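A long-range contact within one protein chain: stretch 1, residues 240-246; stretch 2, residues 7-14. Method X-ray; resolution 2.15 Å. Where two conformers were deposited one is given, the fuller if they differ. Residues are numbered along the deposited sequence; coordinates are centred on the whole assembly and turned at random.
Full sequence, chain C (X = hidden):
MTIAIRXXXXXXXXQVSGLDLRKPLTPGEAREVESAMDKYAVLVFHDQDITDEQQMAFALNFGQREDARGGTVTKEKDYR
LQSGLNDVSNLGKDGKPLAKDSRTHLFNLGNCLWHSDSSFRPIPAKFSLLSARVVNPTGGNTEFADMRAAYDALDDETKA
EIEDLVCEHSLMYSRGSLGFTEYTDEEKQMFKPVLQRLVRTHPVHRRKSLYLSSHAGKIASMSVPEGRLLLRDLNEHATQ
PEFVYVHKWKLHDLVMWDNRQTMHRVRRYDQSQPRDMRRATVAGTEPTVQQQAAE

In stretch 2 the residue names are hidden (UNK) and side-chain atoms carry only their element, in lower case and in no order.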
# COMPACT_ATOMS: atom_id res chain seq x y z
N GLN C 240 11.71 -18.43 24.49
CA GLN C 240 11.16 -19.31 23.45
C GLN C 240 12.25 -19.63 22.41
O GLN C 240 13.11 -18.78 22.14
CB GLN C 240 9.98 -18.63 22.74
CG GLN C 240 8.75 -18.42 23.61
CD GLN C 240 7.63 -17.72 22.86
OE1 GLN C 240 6.76 -18.38 22.30
NE2 GLN C 240 7.67 -16.39 22.83
N PRO C 241 12.22 -20.85 21.83
CA PRO C 241 13.24 -21.30 20.86
C PRO C 241 13.55 -20.32 19.71
O PRO C 241 14.69 -20.25 19.27
CB PRO C 241 12.65 -22.60 20.31
CG PRO C 241 11.83 -23.12 21.43
CD PRO C 241 11.22 -21.91 22.07
N GLU C 242 12.54 -19.57 19.27
CA GLU C 242 12.69 -18.63 18.15
C GLU C 242 13.61 -17.44 18.49
O GLU C 242 14.08 -16.76 17.57
CB GLU C 242 11.32 -18.12 17.68
CG GLU C 242 10.61 -17.21 18.68
CD GLU C 242 9.15 -17.01 18.35
OE1 GLU C 242 8.84 -16.23 17.43
OE2 GLU C 242 8.30 -17.64 19.03
N PHE C 243 13.82 -17.19 19.78
CA PHE C 243 14.75 -16.14 20.23
C PHE C 243 16.06 -16.69 20.79
O PHE C 243 16.88 -15.93 21.29
CB PHE C 243 14.10 -15.19 21.27
CG PHE C 243 12.78 -14.61 20.84
CD1 PHE C 243 12.64 -13.93 19.62
CD2 PHE C 243 11.66 -14.73 21.66
CE1 PHE C 243 11.42 -13.41 19.22
CE2 PHE C 243 10.42 -14.20 21.27
CZ PHE C 243 10.31 -13.54 20.05
N VAL C 244 16.27 -18.01 20.69
CA VAL C 244 17.39 -18.66 21.37
C VAL C 244 18.39 -19.26 20.39
O VAL C 244 18.01 -19.86 19.38
CB VAL C 244 16.92 -19.70 22.43
CG1 VAL C 244 18.07 -20.51 23.00
CG2 VAL C 244 16.19 -18.99 23.58
N TYR C 245 19.68 -19.05 20.68
CA TYR C 245 20.77 -19.72 19.98
C TYR C 245 21.45 -20.68 20.95
O TYR C 245 21.83 -20.28 22.07
CB TYR C 245 21.77 -18.72 19.42
CG TYR C 245 23.12 -19.31 19.08
CD1 TYR C 245 23.31 -20.09 17.93
CD2 TYR C 245 24.23 -19.10 19.92
CE1 TYR C 245 24.56 -20.66 17.64
CE2 TYR C 245 25.48 -19.64 19.63
CZ TYR C 245 25.64 -20.42 18.49
OH TYR C 245 26.89 -20.95 18.21
N VAL C 246 21.61 -21.92 20.51
CA VAL C 246 22.25 -22.95 21.33
C VAL C 246 23.69 -23.12 20.85
O VAL C 246 23.94 -23.42 19.67
CB VAL C 246 21.48 -24.29 21.31
CG1 VAL C 246 22.19 -25.33 22.15
CG2 VAL C 246 20.05 -24.09 21.80
N UNK C 7 25.96 -15.35 9.88
CA UNK C 7 24.88 -15.35 10.88
C UNK C 7 24.45 -16.77 11.22
O UNK C 7 24.32 -17.61 10.32
c UNK C 7 21.70 -13.12 11.11
c UNK C 7 23.69 -14.52 10.40
n UNK C 7 20.49 -13.25 11.62
c UNK C 7 22.71 -14.18 11.51
o UNK C 7 22.01 -12.20 10.37
N UNK C 8 24.23 -17.04 12.51
CA UNK C 8 23.93 -18.40 12.99
C UNK C 8 22.49 -18.65 13.44
O UNK C 8 22.07 -19.80 13.59
c UNK C 8 24.91 -18.83 14.10
c UNK C 8 27.11 -19.42 15.11
c UNK C 8 26.42 -18.92 13.85
c UNK C 8 26.78 -19.80 12.65
N UNK C 9 21.74 -17.58 13.68
CA UNK C 9 20.35 -17.68 14.14
C UNK C 9 19.54 -16.64 13.39
O UNK C 9 20.10 -15.63 12.95
c UNK C 9 19.08 -18.16 16.34
n UNK C 9 16.74 -17.86 16.91
o UNK C 9 17.93 -16.05 16.33
c UNK C 9 20.26 -17.47 15.65
c UNK C 9 17.86 -17.26 16.52
N UNK C 10 18.22 -16.86 13.26
CA UNK C 10 17.39 -15.96 12.46
C UNK C 10 17.50 -14.50 12.89
O UNK C 10 17.56 -13.64 12.03
c UNK C 10 15.90 -16.37 12.37
c UNK C 10 15.74 -17.65 11.55
o UNK C 10 15.36 -16.53 13.68
N UNK C 11 17.58 -14.24 14.20
CA UNK C 11 17.54 -12.86 14.72
C UNK C 11 18.88 -12.22 15.04
O UNK C 11 18.99 -11.00 15.05
c UNK C 11 15.22 -12.91 15.71
n UNK C 11 13.10 -12.63 15.26
n UNK C 11 14.53 -14.09 15.87
c UNK C 11 13.26 -13.90 15.59
c UNK C 11 16.69 -12.79 15.98
c UNK C 11 14.31 -11.99 15.32
N UNK C 12 19.89 -13.05 15.33
CA UNK C 12 21.16 -12.60 15.91
C UNK C 12 22.24 -13.69 15.83
O UNK C 12 21.99 -14.76 15.24
c UNK C 12 20.72 -13.13 18.42
c UNK C 12 20.95 -12.06 17.35
c UNK C 12 20.32 -15.03 20.45
c UNK C 12 19.66 -15.16 19.23
c UNK C 12 21.17 -13.95 20.66
c UNK C 12 21.36 -13.01 19.66
c UNK C 12 19.86 -14.21 18.22
N UNK C 13 23.42 -13.41 16.40
CA UNK C 13 24.59 -14.33 16.48
C UNK C 13 25.38 -14.38 15.18
O UNK C 13 24.85 -14.82 14.14
c UNK C 13 25.53 -16.59 17.23
c UNK C 13 24.26 -15.77 16.99
c UNK C 13 23.42 -15.75 18.25
N UNK C 14 26.63 -13.94 15.25
CA UNK C 14 27.55 -14.06 14.12
C UNK C 14 28.76 -14.93 14.40
O UNK C 14 29.33 -14.92 15.50

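Position 7 has five side-chain atoms: three carbons in a row, the third carrying one oxygen and one nitrogen. That is a terminal amide on a two-carbon arm. It makes no contact with stretch 1. The residue is glutamine, Q7.

Position 8 has four carbons, forked at the second. Its CB points toward stretch 1, and one fork tip lies 3.5 Å from Y245 OH. The residue is leucine, L8. Its CD1 is also 3.8 Å from Y245 CE1, an apolar contact at the phenol end of the tyrosine.

Position 9 again has three carbons, the third bearing oxygen and nitrogen. The nitrogen lies 3.0 Å from E242 O; as an amide nitrogen it can donate to that carbonyl. The residue is glutamine, Q9. NE2 gives E242 O a hydrogen bond with an angle of 163°. Its OE1 accepts from the backbone N of position 11 at 2.8 Å, which fixes which way the amide faces. Q7 NE2 in turn donates to Q9 O at 2.8 Å.

Position 10 has one carbon carrying an oxygen and a second carbon. Its CB points sideways, and its contact is slight: the oxygen stays 4.1 Å from E242 O. This is threonine, T10.

Position 11 has one carbon and then a five-membered ring of three carbons and two nitrogens. One ring nitrogen lies 3.2 Å from E242 O. The residue is histidine, H11. ND1 donates a weak hydrogen bond to that oxygen, with an angle of 131°. The oxygen sits at the ring edge, while F243 CD1 lies over a face, 4.1 Å from H11 CE1.

Position 12 has one carbon and a six-carbon ring. CB points sideways, but the ring end comes nearer: one ring carbon is 3.5 Å from F243 O. It is phenylalanine, F12. That carbon is CE1, and CZ is 4.1 Å from Y245 CB.

Position 13 has three carbons, the first carrying the other two. One branch carbon is 3.6 Å from Y245 CB. It is valine, V13, and that carbon is CG2. CG1 lies over the face of the Y245 ring, 3.8 Å from its centroid.

Position 14 has no side-chain atoms. It is glycine, G14, and it does not touch stretch 1.

The contact has a polar part and an apolar part. E242 O accepts from both Q9 and H11, so one backbone carbonyl of the 3-10 segment 241-243 anchors two side chains. In the strand that follows, Y245 packs against L8, F12 and V13. Together the stretches bury 397 Å².

Stretch 2 (7-14) QLQTHFVG
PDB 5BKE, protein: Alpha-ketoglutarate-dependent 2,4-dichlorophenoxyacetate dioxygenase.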